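Local coordinates for protein beta-lactamase Mb2281c (Mycobacterium bovis, PDB 3I7J) that probably acts as a serine hydrolase of the beta-lactamase family, perhaps opening beta-lactam rings, at residues Leu45-Gly57 and Asp162-His174. Residues are numbered along the deposited sequence; the frame is centred on the assembly and turned at random.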
ATOM      1  N   LEU A  45       3.544  -0.760   3.753  1.00  8.60           N
ATOM      2  CA  LEU A  45       4.475  -1.275   4.754  1.00 11.59           C
ATOM      3  C   LEU A  45       4.519  -0.331   5.954  1.00 11.78           C
ATOM      4  O   LEU A  45       4.448  -0.765   7.107  1.00  9.26           O
ATOM      5  CB  LEU A  45       5.880  -1.427   4.155  1.00 10.41           C
ATOM      6  CG  LEU A  45       6.053  -2.410   2.992  1.00  7.33           C
ATOM      7  CD1 LEU A  45       7.492  -2.360   2.502  1.00 10.77           C
ATOM      8  CD2 LEU A  45       5.708  -3.832   3.447  1.00 11.53           C
ATOM      9  N   VAL A  46       4.636   0.964   5.679  1.00 10.68           N
ATOM     10  CA  VAL A  46       4.685   1.960   6.739  1.00 10.37           C
ATOM     11  C   VAL A  46       3.346   1.997   7.463  1.00  9.61           C
ATOM     12  O   VAL A  46       3.299   2.123   8.691  1.00  9.99           O
ATOM     13  CB  VAL A  46       5.016   3.365   6.168  1.00 12.55           C
ATOM     14  CG1 VAL A  46       4.921   4.421   7.262  1.00  7.34           C
ATOM     15  CG2 VAL A  46       6.417   3.358   5.570  1.00  9.82           C
ATOM     16  N   ALA A  47       2.260   1.888   6.705  1.00  4.99           N
ATOM     17  CA  ALA A  47       0.921   1.898   7.296  1.00  7.37           C
ATOM     18  C   ALA A  47       0.752   0.730   8.268  1.00 12.64           C
ATOM     19  O   ALA A  47       0.180   0.889   9.348  1.00  5.91           O
ATOM     20  CB  ALA A  47      -0.132   1.812   6.210  1.00  5.50           C
ATOM     21  N   ARG A  48       1.247  -0.445   7.885  1.00  6.35           N
ATOM     22  CA  ARG A  48       1.113  -1.605   8.753  1.00  8.90           C
ATOM     23  C   ARG A  48       1.943  -1.406  10.014  1.00 10.62           C
ATOM     24  O   ARG A  48       1.564  -1.856  11.102  1.00 10.48           O
ATOM     25  CB  ARG A  48       1.553  -2.877   8.034  1.00  4.49           C
ATOM     26  CG  ARG A  48       1.140  -4.151   8.755  1.00  8.47           C
ATOM     27  CD  ARG A  48      -0.366  -4.225   8.875  1.00 10.06           C
ATOM     28  NE  ARG A  48      -0.872  -5.571   8.638  1.00  3.14           N
ATOM     29  CZ  ARG A  48      -2.142  -5.836   8.364  1.00 13.48           C
ATOM     30  NH1 ARG A  48      -2.531  -7.085   8.166  1.00 12.87           N
ATOM     31  NH2 ARG A  48      -3.020  -4.841   8.281  1.00 11.27           N
ATOM     32  N   ALA A  49       3.078  -0.731   9.864  1.00  7.84           N
ATOM     33  CA  ALA A  49       3.948  -0.449  10.998  1.00  7.90           C
ATOM     34  C   ALA A  49       3.229   0.518  11.945  1.00 17.13           C
ATOM     35  O   ALA A  49       3.297   0.368  13.170  1.00 14.46           O
ATOM     36  CB  ALA A  49       5.260   0.157  10.515  1.00  6.63           C
ATOM     37  N   ALA A  50       2.532   1.505  11.376  1.00 11.38           N
ATOM     38  CA  ALA A  50       1.786   2.476  12.184  1.00 10.15           C
ATOM     39  C   ALA A  50       0.596   1.801  12.882  1.00  8.21           C
ATOM     40  O   ALA A  50       0.188   2.211  13.968  1.00  6.03           O
ATOM     41  CB  ALA A  50       1.292   3.630  11.314  1.00  5.76           C
ATOM     42  N   GLN A  51       0.045   0.776  12.237  1.00  8.43           N
ATOM     43  CA  GLN A  51      -1.069   0.030  12.793  1.00 12.45           C
ATOM     44  C   GLN A  51      -0.577  -0.787  13.988  1.00 11.87           C
ATOM     45  O   GLN A  51      -1.255  -0.876  15.011  1.00 15.66           O
ATOM     46  CB  GLN A  51      -1.664  -0.896  11.739  1.00 11.53           C
ATOM     47  CG  GLN A  51      -2.534  -0.184  10.709  1.00 11.07           C
ATOM     48  CD  GLN A  51      -2.713  -1.008   9.449  1.00 12.89           C
ATOM     49  OE1 GLN A  51      -2.756  -2.234   9.506  1.00 14.33           O
ATOM     50  NE2 GLN A  51      -2.824  -0.340   8.306  1.00  7.28           N
ATOM     51  N   VAL A  52       0.606  -1.378  13.859  1.00  8.35           N
ATOM     52  CA  VAL A  52       1.174  -2.153  14.949  1.00  8.48           C
ATOM     53  C   VAL A  52       1.446  -1.210  16.126  1.00 16.38           C
ATOM     54  O   VAL A  52       1.208  -1.567  17.277  1.00 13.97           O
ATOM     55  CB  VAL A  52       2.502  -2.843  14.533  1.00  9.57           C
ATOM     56  CG1 VAL A  52       3.147  -3.510  15.748  1.00  6.30           C
ATOM     57  CG2 VAL A  52       2.227  -3.891  13.456  1.00  3.10           C
ATOM     58  N   ALA A  53       1.940  -0.005  15.833  1.00 13.35           N
ATOM     59  CA  ALA A  53       2.236   0.976  16.877  1.00 10.13           C
ATOM     60  C   ALA A  53       0.983   1.356  17.674  1.00 14.94           C
ATOM     61  O   ALA A  53       1.046   1.541  18.895  1.00 13.20           O
ATOM     62  CB  ALA A  53       2.868   2.220  16.273  1.00 12.54           C
ATOM     63  N   VAL A  54      -0.150   1.472  16.990  1.00  5.62           N
ATOM     64  CA  VAL A  54      -1.393   1.797  17.659  1.00  8.39           C
ATOM     65  C   VAL A  54      -1.732   0.664  18.618  1.00 17.08           C
ATOM     66  O   VAL A  54      -2.114   0.900  19.766  1.00 16.10           O
ATOM     67  CB  VAL A  54      -2.565   1.977  16.650  1.00 13.48           C
ATOM     68  CG1 VAL A  54      -3.891   2.115  17.393  1.00  9.00           C
ATOM     69  CG2 VAL A  54      -2.326   3.219  15.793  1.00 14.33           C
ATOM     70  N   GLU A  55      -1.578  -0.575  18.159  1.00 12.97           N
ATOM     71  CA  GLU A  55      -1.882  -1.721  19.014  1.00 16.83           C
ATOM     72  C   GLU A  55      -0.915  -1.867  20.188  1.00 15.42           C
ATOM     73  O   GLU A  55      -1.297  -2.405  21.226  1.00 17.34           O
ATOM     74  CB  GLU A  55      -1.939  -3.014  18.183  1.00 14.73           C
ATOM     75  CG  GLU A  55      -3.043  -2.967  17.126  1.00 22.57           C
ATOM     76  CD  GLU A  55      -3.692  -4.315  16.859  1.00  7.85           C
ATOM     77  OE1 GLU A  55      -3.032  -5.215  16.321  1.00 29.70           O
ATOM     78  OE2 GLU A  55      -4.870  -4.469  17.182  1.00 21.29           O
ATOM     79  N   GLU A  56       0.321  -1.392  20.032  1.00 10.77           N
ATOM     80  CA  GLU A  56       1.299  -1.460  21.119  1.00 18.00           C
ATOM     81  C   GLU A  56       0.950  -0.367  22.136  1.00 20.83           C
ATOM     82  O   GLU A  56       1.354  -0.425  23.297  1.00 19.38           O
ATOM     83  CB  GLU A  56       2.741  -1.229  20.612  1.00 13.12           C
ATOM     84  CG  GLU A  56       3.317  -2.299  19.658  1.00 25.29           C
ATOM     85  CD  GLU A  56       4.758  -2.005  19.196  1.00 35.57           C
ATOM     86  OE1 GLU A  56       5.146  -0.814  19.129  1.00 25.20           O
ATOM     87  OE2 GLU A  56       5.500  -2.968  18.876  1.00 26.94           O
ATOM     88  N   GLY A  57       0.189   0.628  21.693  1.00 22.68           N
ATOM     89  CA  GLY A  57      -0.172   1.718  22.578  1.00 18.90           C
ATOM     90  C   GLY A  57       0.768   2.904  22.416  1.00 17.90           C
ATOM     91  O   GLY A  57       0.598   3.925  23.078  1.00 22.98           O
ATOM     92  N   ASP A 162      -0.151 -11.553   5.076  1.00 15.45           N
ATOM     93  CA  ASP A 162      -0.573 -10.895   6.301  1.00  9.15           C
ATOM     94  C   ASP A 162      -1.799 -10.024   6.021  1.00 14.48           C
ATOM     95  O   ASP A 162      -2.635  -9.810   6.899  1.00  8.13           O
ATOM     96  CB  ASP A 162       0.570 -10.039   6.849  1.00 12.80           C
ATOM     97  CG  ASP A 162       0.317  -9.561   8.257  1.00 15.56           C
ATOM     98  OD1 ASP A 162       0.247 -10.411   9.164  1.00 23.32           O
ATOM     99  OD2 ASP A 162       0.188  -8.339   8.462  1.00 19.34           O
ATOM    100  N   LEU A 163      -1.910  -9.528   4.792  1.00  8.91           N
ATOM    101  CA  LEU A 163      -3.050  -8.685   4.420  1.00 13.64           C
ATOM    102  C   LEU A 163      -4.303  -9.517   4.130  1.00 10.64           C
ATOM    103  O   LEU A 163      -5.420  -9.007   4.149  1.00 13.92           O
ATOM    104  CB  LEU A 163      -2.695  -7.837   3.192  1.00  3.75           C
ATOM    105  CG  LEU A 163      -1.533  -6.858   3.381  1.00 10.41           C
ATOM    106  CD1 LEU A 163      -1.275  -6.070   2.090  1.00  6.80           C
ATOM    107  CD2 LEU A 163      -1.867  -5.909   4.521  1.00  4.27           C
ATOM    108  N   LEU A 164      -4.097 -10.805   3.877  1.00 14.69           N
ATOM    109  CA  LEU A 164      -5.172 -11.739   3.566  1.00 12.43           C
ATOM    110  C   LEU A 164      -5.697 -12.363   4.859  1.00 13.22           C
ATOM    111  O   LEU A 164      -6.903 -12.527   5.042  1.00 12.20           O
ATOM    112  CB  LEU A 164      -4.617 -12.813   2.632  1.00 12.38           C
ATOM    113  CG  LEU A 164      -5.390 -13.324   1.414  1.00 27.05           C
ATOM    114  CD1 LEU A 164      -6.122 -12.209   0.696  1.00 15.75           C
ATOM    115  CD2 LEU A 164      -4.395 -14.011   0.477  1.00 14.63           C
ATOM    116  N   ARG A 165      -4.764 -12.705   5.744  1.00  9.22           N
ATOM    117  CA  ARG A 165      -5.043 -13.300   7.055  1.00  7.75           C
ATOM    118  C   ARG A 165      -4.139 -12.560   8.044  1.00  9.38           C
ATOM    119  O   ARG A 165      -3.025 -12.996   8.315  1.00 14.00           O
ATOM    120  CB  ARG A 165      -4.682 -14.792   7.047  1.00 14.36           C
ATOM    121  CG  ARG A 165      -5.560 -15.647   6.147  1.00 11.75           C
ATOM    122  CD  ARG A 165      -6.983 -15.689   6.675  1.00 15.49           C
ATOM    123  NE  ARG A 165      -7.858 -16.544   5.867  1.00 20.01           N
ATOM    124  CZ  ARG A 165      -8.391 -16.186   4.705  1.00 13.84           C
ATOM    125  NH1 ARG A 165      -8.145 -14.981   4.200  1.00 13.02           N
ATOM    126  NH2 ARG A 165      -9.170 -17.034   4.052  1.00 14.40           N
ATOM    127  N   PRO A 166      -4.616 -11.439   8.603  1.00 15.97           N
ATOM    128  CA  PRO A 166      -3.843 -10.633   9.554  1.00 14.42           C
ATOM    129  C   PRO A 166      -3.191 -11.372  10.709  1.00 18.44           C
ATOM    130  O   PRO A 166      -3.840 -12.144  11.406  1.00 16.25           O
ATOM    131  CB  PRO A 166      -4.858  -9.596  10.027  1.00 19.31           C
ATOM    132  CG  PRO A 166      -6.165 -10.318   9.889  1.00 16.06           C
ATOM    133  CD  PRO A 166      -6.012 -10.972   8.550  1.00 10.75           C
ATOM    134  N   SER A 167      -1.898 -11.135  10.893  1.00 10.29           N
ATOM    135  CA  SER A 167      -1.166 -11.746  11.987  1.00 17.22           C
ATOM    136  C   SER A 167      -0.366 -10.684  12.731  1.00 19.89           C
ATOM    137  O   SER A 167      -0.264 -10.710  13.960  1.00 15.69           O
ATOM    138  CB  SER A 167      -0.209 -12.812  11.474  1.00 24.92           C
ATOM    139  OG  SER A 167       0.466 -13.415  12.564  1.00 22.89           O
ATOM    140  N   THR A 168       0.204  -9.758  11.970  1.00 16.14           N
ATOM    141  CA  THR A 168       1.005  -8.677  12.524  1.00 16.88           C
ATOM    142  C   THR A 168       0.137  -7.698  13.321  1.00 15.47           C
ATOM    143  O   THR A 168       0.645  -6.936  14.142  1.00 14.00           O
ATOM    144  CB  THR A 168       1.749  -7.934  11.392  1.00 17.54           C
ATOM    145  OG1 THR A 168       2.903  -7.287  11.928  1.00 45.76           O
ATOM    146  CG2 THR A 168       0.864  -6.902  10.757  1.00 11.28           C
ATOM    147  N   VAL A 169      -1.169  -7.721  13.060  1.00 10.84           N
ATOM    148  CA  VAL A 169      -2.130  -6.879  13.770  1.00  9.98           C
ATOM    149  C   VAL A 169      -3.381  -7.728  14.017  1.00 15.29           C
ATOM    150  O   VAL A 169      -3.541  -8.791  13.420  1.00 18.15           O
ATOM    151  CB  VAL A 169      -2.541  -5.591  12.964  1.00 12.61           C
ATOM    152  CG1 VAL A 169      -1.317  -4.729  12.693  1.00  9.19           C
ATOM    153  CG2 VAL A 169      -3.235  -5.962  11.659  1.00  4.25           C
ATOM    154  N   SER A 170      -4.259  -7.264  14.896  1.00 11.29           N
ATOM    155  CA  SER A 170      -5.481  -7.990  15.206  1.00 13.49           C
ATOM    156  C   SER A 170      -6.449  -7.938  14.040  1.00 16.53           C
ATOM    157  O   SER A 170      -6.384  -7.042  13.196  1.00 16.52           O
ATOM    158  CB  SER A 170      -6.161  -7.375  16.422  1.00 15.16           C
ATOM    159  OG  SER A 170      -6.563  -6.048  16.120  1.00 18.77           O
ATOM    160  N   ALA A 171      -7.361  -8.898  14.006  1.00 13.55           N
ATOM    161  CA  ALA A 171      -8.363  -8.945  12.956  1.00 17.72           C
ATOM    162  C   ALA A 171      -9.181  -7.650  12.947  1.00 18.35           C
ATOM    163  O   ALA A 171      -9.601  -7.185  11.886  1.00 20.43           O
ATOM    164  CB  ALA A 171      -9.284 -10.156  13.170  1.00 15.64           C
ATOM    165  N   GLN A 172      -9.408  -7.071  14.127  1.00 15.11           N
ATOM    166  CA  GLN A 172     -10.184  -5.834  14.233  1.00 12.84           C
ATOM    167  C   GLN A 172      -9.456  -4.632  13.634  1.00 11.03           C
ATOM    168  O   GLN A 172     -10.063  -3.802  12.958  1.00 12.84           O
ATOM    169  CB  GLN A 172     -10.531  -5.530  15.695  1.00 17.07           C
ATOM    170  CG  GLN A 172     -11.414  -4.293  15.855  1.00 21.42           C
ATOM    171  CD  GLN A 172     -12.567  -4.285  14.859  1.00 41.21           C
ATOM    172  OE1 GLN A 172     -13.321  -5.258  14.760  1.00 48.79           O
ATOM    173  NE2 GLN A 172     -12.706  -3.190  14.112  1.00 38.40           N
HETATM  174  N   MSE A 173      -8.162  -4.526  13.903  1.00 11.22           N
HETATM  175  CA  MSE A 173      -7.377  -3.430  13.362  1.00 12.65           C
HETATM  176  C   MSE A 173      -7.355  -3.565  11.833  1.00 12.88           C
HETATM  177  O   MSE A 173      -7.566  -2.590  11.109  1.00 11.59           O
HETATM  178  CB  MSE A 173      -5.952  -3.473  13.927  1.00  9.10           C
HETATM  179  CG  MSE A 173      -4.955  -2.565  13.201  1.00 15.29           C
HETATM  180 SE   MSE A 173      -5.473  -0.702  13.189  1.00 27.96          SE
HETATM  181  CE  MSE A 173      -4.558  -0.122  14.787  1.00 15.58           C
ATOM    182  N   HIS A 174      -7.127  -4.781  11.343  1.00 11.98           N
ATOM    183  CA  HIS A 174      -7.075  -5.001   9.897  1.00 17.68           C
ATOM    184  C   HIS A 174      -8.404  -4.688   9.227  1.00 12.89           C
ATOM    185  O   HIS A 174      -8.437  -4.152   8.116  1.00 17.55           O
ATOM    186  CB  HIS A 174      -6.659  -6.438   9.568  1.00 11.32           C
ATOM    187  CG  HIS A 174      -6.558  -6.711   8.098  1.00 12.95           C
ATOM    188  ND1 HIS A 174      -7.564  -7.320   7.379  1.00 12.87           N
ATOM    189  CD2 HIS A 174      -5.576  -6.435   7.207  1.00  7.09           C
ATOM    190  CE1 HIS A 174      -7.207  -7.410   6.110  1.00 13.26           C
ATOM    191  NE2 HIS A 174      -6.003  -6.879   5.980  1.00 13.40           N
TER
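R48 reaches from helix 42-56 into the link between helices 153-164 and 171-177, where its guanidinium is sandwiched: V169 CG2 lies 3.4 Å above the centre of one face and L163 CD2 covers the opposite face. Bends at chi2 and chi3 bring the group there. At its edge, D162 OD2 forms a salt bridge with R48 NE (3.0 Å) and NH1, the planes 87° apart; the modelled place of OD2 is less certain. R48 NH2 also donates to Q51 OE1 (2.9 Å), and the H174 ring, edge-on, brings CD2 to 3.2 Å from NH2. D162 OD1 accepts from S167 N and T168 N. One helical turn beyond Q51, E55 OE1 accepts from S170 N (2.8 Å, 154°) and OE2 from S170 OG (2.5 Å), both on the syn side but about 20° out of the carboxylate plane. S170 OG in turn accepts from M173 N as the N-cap. Between these polar ends, V52 CG2 meets V169 CG1 at 3.7 Å, while selenomethionine M173 lays SE against Q51 CG (3.9 Å). Helix 42-56, probably the SxxK helix of serine beta-lactamases, thus grips the link at both ends, R48 through D162 and E55 directly; the nearby helix N-terminus probably stabilises E55's charge.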